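Local coordinates for protein putative TRAP PERIPLASMIC SOLUTE BINDING PROTEIN (Haemophilus influenzae, PDB 4PBQ) that binds L-gulonate between its two lobes in the periplasm and probably delivers such sugar acids to a TRAP-type membrane transporter, at residues L91-Q94 with I99-V102; W103-L108 with D307-K312; S172-W177 with G204-Y209; P208-K213 with E267-T272. One frame throughout, in Å; residues are numbered along the deposited sequence.

Interaction 1 (L91-Q94 with I99-V102); sequences LLLQ and IFGV. With 2UF (L-gulonate), chain D.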
# COMPACT_ATOMS: atom_id res chain seq x y z
N LEU A 91 2.40 -0.51 4.86
CA LEU A 91 2.39 -0.05 6.24
C LEU A 91 2.78 -1.16 7.24
O LEU A 91 2.31 -1.16 8.38
CB LEU A 91 0.97 0.46 6.60
CG LEU A 91 0.35 1.47 5.62
CD1 LEU A 91 -0.97 2.04 6.15
CD2 LEU A 91 1.30 2.61 5.33
N LEU A 92 3.63 -2.09 6.84
CA LEU A 92 3.93 -3.25 7.68
C LEU A 92 4.65 -2.88 8.98
O LEU A 92 4.58 -3.64 9.95
CB LEU A 92 4.73 -4.29 6.92
CG LEU A 92 4.12 -4.90 5.67
CD1 LEU A 92 5.01 -5.99 5.17
CD2 LEU A 92 2.69 -5.40 5.94
N LEU A 93 5.29 -1.71 9.02
CA LEU A 93 5.90 -1.22 10.25
C LEU A 93 4.85 -1.04 11.34
O LEU A 93 5.20 -0.89 12.52
CB LEU A 93 6.65 0.09 10.01
CG LEU A 93 7.51 0.55 11.18
CD1 LEU A 93 8.57 -0.46 11.48
CD2 LEU A 93 8.15 1.90 10.84
N GLN A 94 3.57 -1.11 10.99
CA GLN A 94 2.52 -1.07 12.01
C GLN A 94 2.68 -2.19 13.04
O GLN A 94 2.13 -2.09 14.15
CB GLN A 94 1.13 -1.12 11.39
CG GLN A 94 0.75 -2.48 10.80
CD GLN A 94 0.13 -3.43 11.82
OE1 GLN A 94 -0.73 -3.05 12.60
NE2 GLN A 94 0.57 -4.68 11.79
N ILE A 99 0.46 3.05 15.05
CA ILE A 99 0.04 4.32 14.47
C ILE A 99 0.30 4.36 12.96
O ILE A 99 -0.45 4.98 12.20
CB ILE A 99 0.67 5.54 15.20
CG1 ILE A 99 -0.12 6.80 14.83
CG2 ILE A 99 2.15 5.68 14.87
CD1 ILE A 99 -0.14 7.86 15.89
N PHE A 100 1.35 3.68 12.53
CA PHE A 100 1.72 3.71 11.11
C PHE A 100 0.71 3.01 10.21
O PHE A 100 0.71 3.22 8.99
CB PHE A 100 3.11 3.10 10.89
CG PHE A 100 4.18 3.79 11.68
CD1 PHE A 100 4.35 5.17 11.59
CD2 PHE A 100 5.02 3.08 12.51
CE1 PHE A 100 5.33 5.83 12.33
CE2 PHE A 100 5.98 3.73 13.28
CZ PHE A 100 6.14 5.11 13.18
N GLY A 101 -0.15 2.18 10.78
CA GLY A 101 -1.11 1.45 9.99
C GLY A 101 -2.47 2.14 9.80
O GLY A 101 -3.36 1.60 9.13
N VAL A 102 -2.61 3.34 10.38
CA VAL A 102 -3.91 4.01 10.43
C VAL A 102 -4.50 4.27 9.04
O VAL A 102 -5.72 4.23 8.89
CB VAL A 102 -3.84 5.33 11.25
CG1 VAL A 102 -2.95 6.37 10.58
CG2 VAL A 102 -5.23 5.89 11.49
O6A 2UF D . 1.30 -7.97 0.25
C6 2UF D . 0.32 -7.22 0.14
O6B 2UF D . -0.84 -7.58 -0.11
C5 2UF D . 0.59 -5.70 0.27
O5 2UF D . -0.37 -5.01 -0.49
C4 2UF D . 0.51 -5.25 1.75
O4 2UF D . 1.57 -5.86 2.50
C3 2UF D . 0.59 -3.71 1.83
O3 2UF D . 1.72 -3.16 1.07
C2 2UF D . 0.70 -3.24 3.29
O2 2UF D . 0.42 -1.85 3.24
C1 2UF D . -0.37 -3.90 4.20
O1 2UF D . -0.29 -3.27 5.49

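Interaction 2 (W103-L108 with D307-K312); sequences WEWPYL and DSFYKK. With 2UF (L-gulonate), chain D.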
# COMPACT_ATOMS: atom_id res chain seq x y z
N TRP A 103 -3.66 4.50 8.04
CA TRP A 103 -4.17 4.89 6.71
C TRP A 103 -4.95 3.78 6.04
O TRP A 103 -5.73 4.06 5.15
CB TRP A 103 -3.02 5.34 5.78
CG TRP A 103 -2.06 6.21 6.49
CD1 TRP A 103 -0.75 5.95 6.78
CD2 TRP A 103 -2.34 7.50 7.06
NE1 TRP A 103 -0.20 6.98 7.50
CE2 TRP A 103 -1.16 7.95 7.68
CE3 TRP A 103 -3.48 8.31 7.12
CZ2 TRP A 103 -1.10 9.16 8.33
CZ3 TRP A 103 -3.39 9.53 7.77
CH2 TRP A 103 -2.23 9.93 8.37
N GLU A 104 -4.72 2.53 6.47
CA GLU A 104 -5.41 1.36 5.95
C GLU A 104 -6.63 0.94 6.80
O GLU A 104 -7.23 -0.09 6.54
CB GLU A 104 -4.44 0.19 5.80
CG GLU A 104 -3.54 0.32 4.54
CD GLU A 104 -2.44 -0.74 4.45
OE1 GLU A 104 -2.03 -1.26 5.52
OE2 GLU A 104 -2.04 -1.09 3.31
N TRP A 105 -7.04 1.75 7.76
CA TRP A 105 -8.27 1.44 8.48
C TRP A 105 -9.44 1.48 7.48
O TRP A 105 -9.49 2.36 6.62
CB TRP A 105 -8.47 2.38 9.66
CG TRP A 105 -7.49 2.14 10.79
CD1 TRP A 105 -6.46 1.24 10.81
CD2 TRP A 105 -7.44 2.84 12.03
NE1 TRP A 105 -5.78 1.33 12.01
CE2 TRP A 105 -6.36 2.31 12.77
CE3 TRP A 105 -8.21 3.86 12.60
CZ2 TRP A 105 -6.04 2.76 14.04
CZ3 TRP A 105 -7.89 4.30 13.87
CH2 TRP A 105 -6.82 3.75 14.58
N PRO A 106 -10.39 0.55 7.61
CA PRO A 106 -11.42 0.42 6.55
C PRO A 106 -12.32 1.64 6.41
O PRO A 106 -12.72 2.25 7.40
CB PRO A 106 -12.21 -0.81 7.00
CG PRO A 106 -11.21 -1.62 7.74
CD PRO A 106 -10.41 -0.61 8.52
N TYR A 107 -12.60 2.03 5.17
CA TYR A 107 -13.53 3.12 4.87
C TYR A 107 -13.11 4.50 5.43
O TYR A 107 -13.93 5.38 5.67
CB TYR A 107 -14.97 2.69 5.26
CG TYR A 107 -15.33 1.36 4.64
CD1 TYR A 107 -15.53 1.24 3.28
CD2 TYR A 107 -15.42 0.20 5.41
CE1 TYR A 107 -15.80 0.01 2.67
CE2 TYR A 107 -15.69 -1.03 4.83
CZ TYR A 107 -15.90 -1.13 3.46
OH TYR A 107 -16.18 -2.35 2.87
N LEU A 108 -11.80 4.68 5.60
CA LEU A 108 -11.26 5.95 6.07
C LEU A 108 -11.39 7.04 5.00
O LEU A 108 -11.66 8.20 5.33
CB LEU A 108 -9.80 5.77 6.47
CG LEU A 108 -9.14 6.87 7.29
CD1 LEU A 108 -9.84 7.06 8.63
CD2 LEU A 108 -7.67 6.54 7.47
N ASP A 307 -14.31 0.07 17.02
CA ASP A 307 -14.63 -0.03 18.43
C ASP A 307 -13.40 -0.45 19.21
O ASP A 307 -13.10 0.07 20.30
CB ASP A 307 -15.74 -1.05 18.67
CG ASP A 307 -17.06 -0.64 18.06
OD1 ASP A 307 -17.26 0.57 17.78
OD2 ASP A 307 -17.91 -1.53 17.87
N SER A 308 -12.69 -1.43 18.66
CA SER A 308 -11.51 -1.95 19.29
C SER A 308 -10.38 -0.89 19.26
O SER A 308 -9.69 -0.71 20.26
CB SER A 308 -11.10 -3.26 18.62
OG SER A 308 -9.92 -3.79 19.18
N PHE A 309 -10.19 -0.18 18.15
CA PHE A 309 -9.12 0.82 18.10
C PHE A 309 -9.29 1.85 19.22
O PHE A 309 -8.34 2.24 19.88
CB PHE A 309 -9.10 1.62 16.77
CG PHE A 309 -8.91 0.80 15.51
CD1 PHE A 309 -8.09 -0.31 15.49
CD2 PHE A 309 -9.54 1.19 14.34
CE1 PHE A 309 -7.93 -1.04 14.30
CE2 PHE A 309 -9.38 0.47 13.17
CZ PHE A 309 -8.56 -0.64 13.16
N TYR A 310 -10.51 2.31 19.41
CA TYR A 310 -10.78 3.34 20.40
C TYR A 310 -10.57 2.84 21.84
O TYR A 310 -10.28 3.63 22.73
CB TYR A 310 -12.18 3.90 20.19
CG TYR A 310 -12.36 4.62 18.86
CD1 TYR A 310 -11.36 5.46 18.36
CD2 TYR A 310 -13.50 4.46 18.10
CE1 TYR A 310 -11.51 6.12 17.15
CE2 TYR A 310 -13.66 5.12 16.89
CZ TYR A 310 -12.66 5.95 16.42
OH TYR A 310 -12.81 6.60 15.22
N LYS A 311 -10.70 1.54 22.05
CA LYS A 311 -10.45 0.96 23.37
C LYS A 311 -8.98 0.69 23.67
O LYS A 311 -8.59 0.66 24.84
CB LYS A 311 -11.20 -0.35 23.54
CG LYS A 311 -12.69 -0.20 23.53
CD LYS A 311 -13.37 -1.42 24.12
CE LYS A 311 -14.88 -1.25 24.12
NZ LYS A 311 -15.31 0.10 24.58
N LYS A 312 -8.17 0.45 22.65
CA LYS A 312 -6.80 -0.02 22.90
C LYS A 312 -5.75 1.03 22.56
O LYS A 312 -4.61 0.94 23.01
CB LYS A 312 -6.55 -1.32 22.14
CG LYS A 312 -6.58 -1.20 20.64
CD LYS A 312 -6.48 -2.58 19.96
CE LYS A 312 -6.70 -2.48 18.45
NZ LYS A 312 -6.44 -3.75 17.70
O6A 2UF D . 1.30 -7.97 0.25
C6 2UF D . 0.32 -7.22 0.14
O6B 2UF D . -0.84 -7.58 -0.11
C5 2UF D . 0.59 -5.70 0.27
O5 2UF D . -0.37 -5.01 -0.49
C4 2UF D . 0.51 -5.25 1.75
O4 2UF D . 1.57 -5.86 2.50
C3 2UF D . 0.59 -3.71 1.83
O3 2UF D . 1.72 -3.16 1.07
C2 2UF D . 0.70 -3.24 3.29
O2 2UF D . 0.42 -1.85 3.24
C1 2UF D . -0.37 -3.90 4.20
O1 2UF D . -0.29 -3.27 5.49

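Interaction 3 (S172-W177 with G204-Y209); sequences SLFVDW and GQENPY. With 2UF (L-gulonate), chain D.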
# COMPACT_ATOMS: atom_id res chain seq x y z
N SER A 172 -1.84 -7.96 11.05
CA SER A 172 -3.03 -8.48 11.74
C SER A 172 -4.27 -7.60 11.55
O SER A 172 -5.40 -8.07 11.75
CB SER A 172 -2.72 -8.67 13.22
OG SER A 172 -2.45 -7.41 13.81
N LEU A 173 -4.10 -6.34 11.13
CA LEU A 173 -5.28 -5.52 10.83
C LEU A 173 -6.15 -6.23 9.77
O LEU A 173 -7.38 -6.21 9.80
CB LEU A 173 -4.88 -4.15 10.27
CG LEU A 173 -6.04 -3.36 9.68
CD1 LEU A 173 -7.02 -3.04 10.79
CD2 LEU A 173 -5.58 -2.08 8.96
N PHE A 174 -5.50 -6.85 8.80
CA PHE A 174 -6.18 -7.46 7.69
C PHE A 174 -6.77 -8.81 8.09
O PHE A 174 -7.83 -9.21 7.59
CB PHE A 174 -5.22 -7.62 6.51
CG PHE A 174 -4.90 -6.33 5.82
CD1 PHE A 174 -3.99 -5.42 6.36
CD2 PHE A 174 -5.51 -6.03 4.61
CE1 PHE A 174 -3.70 -4.23 5.70
CE2 PHE A 174 -5.21 -4.85 3.95
CZ PHE A 174 -4.32 -3.94 4.50
N VAL A 175 -6.08 -9.50 9.00
CA VAL A 175 -6.63 -10.70 9.60
C VAL A 175 -7.93 -10.32 10.32
O VAL A 175 -8.95 -10.99 10.15
CB VAL A 175 -5.65 -11.39 10.58
CG1 VAL A 175 -6.28 -12.65 11.14
CG2 VAL A 175 -4.32 -11.74 9.89
N ASP A 176 -7.88 -9.29 11.16
CA ASP A 176 -9.08 -8.86 11.89
C ASP A 176 -10.21 -8.37 10.97
O ASP A 176 -11.39 -8.68 11.19
CB ASP A 176 -8.71 -7.78 12.90
CG ASP A 176 -7.81 -8.29 14.00
OD1 ASP A 176 -7.73 -9.53 14.24
OD2 ASP A 176 -7.19 -7.44 14.66
N TRP A 177 -9.85 -7.62 9.93
CA TRP A 177 -10.81 -7.17 8.93
C TRP A 177 -11.54 -8.38 8.33
O TRP A 177 -12.77 -8.43 8.25
CB TRP A 177 -10.12 -6.33 7.84
CG TRP A 177 -10.98 -6.20 6.62
CD1 TRP A 177 -11.99 -5.31 6.43
CD2 TRP A 177 -10.93 -7.01 5.44
NE1 TRP A 177 -12.60 -5.51 5.22
CE2 TRP A 177 -11.96 -6.55 4.59
CE3 TRP A 177 -10.14 -8.09 5.03
CZ2 TRP A 177 -12.22 -7.14 3.35
CZ3 TRP A 177 -10.39 -8.67 3.78
CH2 TRP A 177 -11.41 -8.18 2.96
N GLY A 204 -8.96 -16.86 -2.73
CA GLY A 204 -8.65 -15.56 -3.29
C GLY A 204 -7.77 -14.73 -2.38
O GLY A 204 -7.14 -15.22 -1.41
N GLN A 205 -7.68 -13.46 -2.71
CA GLN A 205 -6.82 -12.52 -2.00
C GLN A 205 -7.42 -11.12 -2.18
O GLN A 205 -8.50 -10.99 -2.77
CB GLN A 205 -5.35 -12.58 -2.52
CG GLN A 205 -5.14 -12.21 -3.98
CD GLN A 205 -4.97 -10.71 -4.21
OE1 GLN A 205 -4.07 -10.09 -3.65
NE2 GLN A 205 -5.88 -10.12 -4.98
N GLU A 206 -6.75 -10.09 -1.68
CA GLU A 206 -7.24 -8.72 -1.86
C GLU A 206 -6.07 -7.76 -2.01
O GLU A 206 -5.05 -7.89 -1.34
CB GLU A 206 -8.22 -8.32 -0.75
CG GLU A 206 -7.78 -8.61 0.67
CD GLU A 206 -6.78 -7.60 1.19
OE1 GLU A 206 -7.13 -6.39 1.27
OE2 GLU A 206 -5.63 -8.02 1.50
N ASN A 207 -6.22 -6.80 -2.92
CA ASN A 207 -5.14 -5.90 -3.30
C ASN A 207 -5.72 -4.91 -4.29
O ASN A 207 -6.83 -5.11 -4.79
CB ASN A 207 -3.95 -6.69 -3.91
CG ASN A 207 -2.74 -6.79 -2.96
OD1 ASN A 207 -2.21 -5.78 -2.50
ND2 ASN A 207 -2.31 -8.00 -2.68
N PRO A 208 -4.99 -3.84 -4.58
CA PRO A 208 -5.49 -2.88 -5.57
C PRO A 208 -5.58 -3.49 -6.97
O PRO A 208 -4.86 -4.45 -7.27
CB PRO A 208 -4.48 -1.72 -5.50
CG PRO A 208 -3.83 -1.87 -4.15
CD PRO A 208 -3.78 -3.36 -3.91
N TYR A 209 -6.42 -2.90 -7.81
CA TYR A 209 -6.56 -3.32 -9.21
C TYR A 209 -5.21 -3.46 -9.92
O TYR A 209 -4.99 -4.44 -10.62
CB TYR A 209 -7.44 -2.35 -10.01
CG TYR A 209 -8.92 -2.64 -9.93
CD1 TYR A 209 -9.46 -3.76 -10.53
CD2 TYR A 209 -9.77 -1.76 -9.30
CE1 TYR A 209 -10.84 -4.00 -10.48
CE2 TYR A 209 -11.12 -2.01 -9.22
CZ TYR A 209 -11.65 -3.12 -9.82
OH TYR A 209 -13.02 -3.33 -9.74
O6A 2UF D . 1.30 -7.97 0.25
C6 2UF D . 0.32 -7.22 0.14
O6B 2UF D . -0.84 -7.58 -0.11
C5 2UF D . 0.59 -5.70 0.27
O5 2UF D . -0.37 -5.01 -0.49
C4 2UF D . 0.51 -5.25 1.75
O4 2UF D . 1.57 -5.86 2.50
C3 2UF D . 0.59 -3.71 1.83
O3 2UF D . 1.72 -3.16 1.07
C2 2UF D . 0.70 -3.24 3.29
O2 2UF D . 0.42 -1.85 3.24
C1 2UF D . -0.37 -3.90 4.20
O1 2UF D . -0.29 -3.27 5.49

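Interaction 4 (P208-K213 with E267-T272); sequences PYMLIK and ELAIKT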
# COMPACT_ATOMS: atom_id res chain seq x y z
N PRO A 208 -4.99 -3.84 -4.58
CA PRO A 208 -5.49 -2.88 -5.57
C PRO A 208 -5.58 -3.49 -6.97
O PRO A 208 -4.86 -4.45 -7.27
CB PRO A 208 -4.48 -1.72 -5.50
CG PRO A 208 -3.83 -1.87 -4.15
CD PRO A 208 -3.78 -3.36 -3.91
N TYR A 209 -6.42 -2.90 -7.81
CA TYR A 209 -6.56 -3.32 -9.21
C TYR A 209 -5.21 -3.46 -9.92
O TYR A 209 -4.99 -4.44 -10.62
CB TYR A 209 -7.44 -2.35 -10.01
CG TYR A 209 -8.92 -2.64 -9.93
CD1 TYR A 209 -9.46 -3.76 -10.53
CD2 TYR A 209 -9.77 -1.76 -9.30
CE1 TYR A 209 -10.84 -4.00 -10.48
CE2 TYR A 209 -11.12 -2.01 -9.22
CZ TYR A 209 -11.65 -3.12 -9.82
OH TYR A 209 -13.02 -3.33 -9.74
N MSE A 210 -4.31 -2.48 -9.77
CA MSE A 210 -3.09 -2.52 -10.55
C MSE A 210 -2.22 -3.70 -10.17
O MSE A 210 -1.66 -4.35 -11.05
CB MSE A 210 -2.29 -1.22 -10.49
CG MSE A 210 -3.06 -0.05 -11.09
SE MSE A 210 -1.99 1.57 -11.23
CE MSE A 210 -2.01 2.10 -9.37
N LEU A 211 -2.14 -4.02 -8.88
CA LEU A 211 -1.43 -5.21 -8.46
C LEU A 211 -2.03 -6.49 -9.07
O LEU A 211 -1.31 -7.37 -9.55
CB LEU A 211 -1.41 -5.29 -6.92
CG LEU A 211 -0.61 -6.37 -6.19
CD1 LEU A 211 -1.19 -7.79 -6.31
CD2 LEU A 211 0.80 -6.33 -6.63
N ILE A 212 -3.35 -6.60 -9.04
CA ILE A 212 -4.03 -7.76 -9.60
C ILE A 212 -3.69 -7.97 -11.08
O ILE A 212 -3.49 -9.10 -11.52
CB ILE A 212 -5.54 -7.63 -9.36
CG1 ILE A 212 -5.78 -7.78 -7.87
CG2 ILE A 212 -6.32 -8.69 -10.14
CD1 ILE A 212 -7.22 -7.47 -7.44
N LYS A 213 -3.54 -6.89 -11.85
CA LYS A 213 -3.14 -7.04 -13.24
C LYS A 213 -1.64 -7.34 -13.33
O LYS A 213 -1.24 -8.27 -14.03
CB LYS A 213 -3.42 -5.79 -14.06
CG LYS A 213 -3.13 -6.01 -15.56
CD LYS A 213 -3.10 -4.73 -16.37
CE LYS A 213 -2.58 -5.05 -17.75
NZ LYS A 213 -2.42 -3.85 -18.65
N GLU A 267 -0.85 11.18 -10.07
CA GLU A 267 -1.45 11.41 -11.37
C GLU A 267 -1.42 10.16 -12.25
O GLU A 267 -2.44 9.76 -12.84
CB GLU A 267 -0.72 12.57 -12.06
CG GLU A 267 -1.20 12.91 -13.46
CD GLU A 267 -0.53 14.15 -14.03
OE1 GLU A 267 0.72 14.18 -14.14
OE2 GLU A 267 -1.26 15.10 -14.36
N LEU A 268 -0.25 9.54 -12.36
CA LEU A 268 -0.09 8.36 -13.19
C LEU A 268 -0.87 7.16 -12.63
O LEU A 268 -1.46 6.37 -13.39
CB LEU A 268 1.40 8.01 -13.30
CG LEU A 268 1.69 6.84 -14.24
CD1 LEU A 268 1.18 7.12 -15.65
CD2 LEU A 268 3.18 6.52 -14.30
N ALA A 269 -0.89 7.03 -11.32
CA ALA A 269 -1.58 5.93 -10.69
C ALA A 269 -3.10 6.03 -10.91
O ALA A 269 -3.75 5.04 -11.22
CB ALA A 269 -1.23 5.86 -9.19
N ILE A 270 -3.66 7.23 -10.74
CA ILE A 270 -5.08 7.41 -10.98
C ILE A 270 -5.43 7.10 -12.44
O ILE A 270 -6.40 6.36 -12.71
CB ILE A 270 -5.52 8.82 -10.55
CG1 ILE A 270 -5.42 8.91 -9.02
CG2 ILE A 270 -6.95 9.12 -11.02
CD1 ILE A 270 -5.42 10.33 -8.49
N LYS A 271 -4.64 7.63 -13.37
CA LYS A 271 -4.85 7.40 -14.80
C LYS A 271 -4.74 5.93 -15.16
O LYS A 271 -5.58 5.39 -15.91
CB LYS A 271 -3.84 8.24 -15.59
CG LYS A 271 -3.89 8.08 -17.12
CD LYS A 271 -2.75 8.84 -17.77
CE LYS A 271 -2.62 8.50 -19.25
NZ LYS A 271 -3.83 8.96 -19.98
N THR A 272 -3.70 5.28 -14.63
CA THR A 272 -3.38 3.90 -14.98
C THR A 272 -4.41 2.95 -14.38
O THR A 272 -4.80 1.98 -15.01
CB THR A 272 -1.94 3.51 -14.54
OG1 THR A 272 -0.99 4.37 -15.20
CG2 THR A 272 -1.62 2.10 -14.94

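Interaction 1 (L91-Q94 with I99-V102)
Leu-93 lays its isobutyl group alongside the ring of Phe-100, and the two side chains point the same way. Leu-93 CD2 lies 3.7 Å from Phe-100 CD2 and as near to Phe-100 CE2, meeting the ring obliquely. CG of Leu-93 stands anti to the backbone N (chi1 -170°), which swings the branch over to the phenyl group. Met-131 touches both side chains, and Ile-127 of helix 122-129 packs on Phe-100.

Leu-91 makes a different kind of contact. Its CD1 lies 3.5 Å from the carbonyl O of Phe-100 and 3.8 Å from O of Gly-101, so a methyl group faces backbone oxygens. Next to Gly-101, CB of Gln-94 is 3.6 Å from Gly-101 N. The CA atoms of this pair are 4.9 Å apart, a spacing open to glycine, since a CB here would run into Gln-94 CB.

Both segments are largely 3-10 in conformation and lie in the loop between strand 86-89 and helix 112-119. The first borders the ligand pocket. Leu-91 N donates a hydrogen bond of 2.9 Å to O2 of L-gulonate, with an N-H...O angle of 158°. CD2 of Leu-92 lies 3.6 Å from ligand O4. No hydrogen bond joins the two segments. Their fit therefore rests on apolar and backbone contacts, while the main-chain N-H of Leu-91 serves the sugar acid.

Interaction 2 (W103-L108 with D307-K312)
Trp-105 and Phe-309 meet as a face-to-face aromatic stack. The phenyl ring lies over one face of the six-membered ring of the indole, with centroids 3.7 Å apart and planes tilted by 15°. The closest atoms are Trp-105 CD2 and Phe-309 CE2, at 3.3 Å. Phe-309 CZ reaches further across the indole and lies 3.6 Å from Trp-105 NE1. The side chains run past each other in opposite directions, so each ring overlaps the other while the backbones stay well apart. The nearest CA atoms, those of Trp-105 and Phe-309, are 9.7 Å from each other. On Phe-309, CG is anti to the carbonyl carbon (chi1 -60°), and the ring extends from the helix toward the loop.

This stack joins the end of helix 292-312 to the loop before helix 112-119. The loop makes a type II beta turn from Trp-105 to Leu-108. The family 7 solute-binding proteins have two lobes with the ligand held between them, and this loop reaches the ligand site through Glu-104. Leu-173 of helix 172-180 packs on both stacked rings, and Val-320 of helix 316-326 touches Trp-105.

The ligand is held by polar bonds from the same loop. O1 of L-gulonate donates to Glu-104 OE1 at 2.7 Å. Ligand O2 donates to Glu-104 OE2 at 2.6 Å. The Glu-104 chain is extended beyond CG and carries the carboxylate to these two hydroxyls, on adjoining carbons. Ser-232 OG is also hydrogen-bonded to OE2, so this oxygen has a protein partner as well as the sugar acid.

Interaction 3 (S172-W177 with G204-Y209)
Helix 172-180 faces strand 204-208, and their closest CA atoms, those of Phe-174 and Glu-206, are 9.7 Å apart. This is a helix-on-strand contact beside the ligand cleft of the two-lobed solute-binding fold. The strand pairs antiparallel with strand 136-151.

Glu-206 fills the gap between the elements. Its CG sits between the backbone N and the carbonyl carbon (chi1 48°), and the chain bends again at chi2. The carboxylate is thereby brought to the edge of the Phe-174 ring. OE1 lies near the ring plane, 3.6 Å from Phe-174 CE2, and the carboxylate and ring planes are 52° apart. This edge is where an aromatic ring carries its partly positive hydrogens. Nearer its backbone, Glu-206 CG packs 4.1 Å from Trp-177 CZ3. The charge has stronger partners outside: OE1 forms a salt bridge with Arg-147 NE and a hydrogen bond with His-229 NE2. The His-229 ring also stacks on Trp-177, so the histidine ties both residues together.

Phe-174 also borders the ligand, with CE1 3.5 Å from O1 of L-gulonate. On the strand, Asn-207 bonds to two groups at the other end of the sugar acid. Its OD1 accepts from ligand O5 at 2.8 Å, and its ND2 donates to the carboxylate oxygen O6B at 3.0 Å. Gln-205 fixes the rotation of this amide: Asn-207 ND2 donates to Gln-205 OE1 at 2.9 Å, in the amide plane of Asn-207 and with an N-H...O angle of 165°.

Interaction 4 (P208-K213 with E267-T272)
Helix 209-214 packs on the long helix 248-281, with the CA atoms of Met-210 and Thr-272 nearest at 7.8 Å. Pro-208 is the N-cap of the short helix, which directly follows strand 204-208.

Met-210, present as selenomethionine, carries the whole contact from its side. Its chain runs out straight to the selenium and then bends at chi3 (-76°), which turns the terminal methyl toward Ala-269. CE meets Ala-269 CB at 3.8 Å. The selenium rests against Thr-272, 3.8 Å from CG2 and equally close to CB. The Met-210 and Thr-272 side chains cross at about a right angle. One long side chain thus touches two residues three positions apart, on the same side of the long helix. Val-276, one turn further along, also touches Met-210.

Other elements close round this apolar group. Pro-38, at the start of helix 38-54, touches Met-210, Leu-268 and Thr-272. Met-143 of strand 136-151 packs on Ala-269. Nearby, Lys-213 makes a cation-pi contact with Tyr-279 of the long helix. The Met-210 side chain is about 11 Å from L-gulonate, so the contact is not part of the ligand's immediate shell.

The hydroxyl of Thr-272 turns back to its own helix, leaving its methyl group for the selenium. OG1 donates to Leu-268 O at 2.7 Å, above the carbonyl plane, while Thr-272 N reaches the same oxygen from the opposite face at 2.8 Å.

How the interactions relate
All four contacts are largely buried, but only interactions 1, 2 and 3 touch L-gulonate. Interaction 1 and the first segment of interaction 2 lie in the same loop, and they meet where Leu-91 CD1 packs on Glu-104 CG. Interaction 3 meets interaction 2 through helix 172-180, with Phe-174 against Glu-104. Interactions 3 and 4 share Pro-208 and Tyr-209, where the strand passes into the helix. Interaction 4 lies on the opposite side of the chain's centre from interactions 1 and 2. The chemistry varies: mixed apolar and backbone contacts in interaction 1, stacked rings in 2, a buried carboxylate at a ring edge in 3, and purely apolar helix packing in 4.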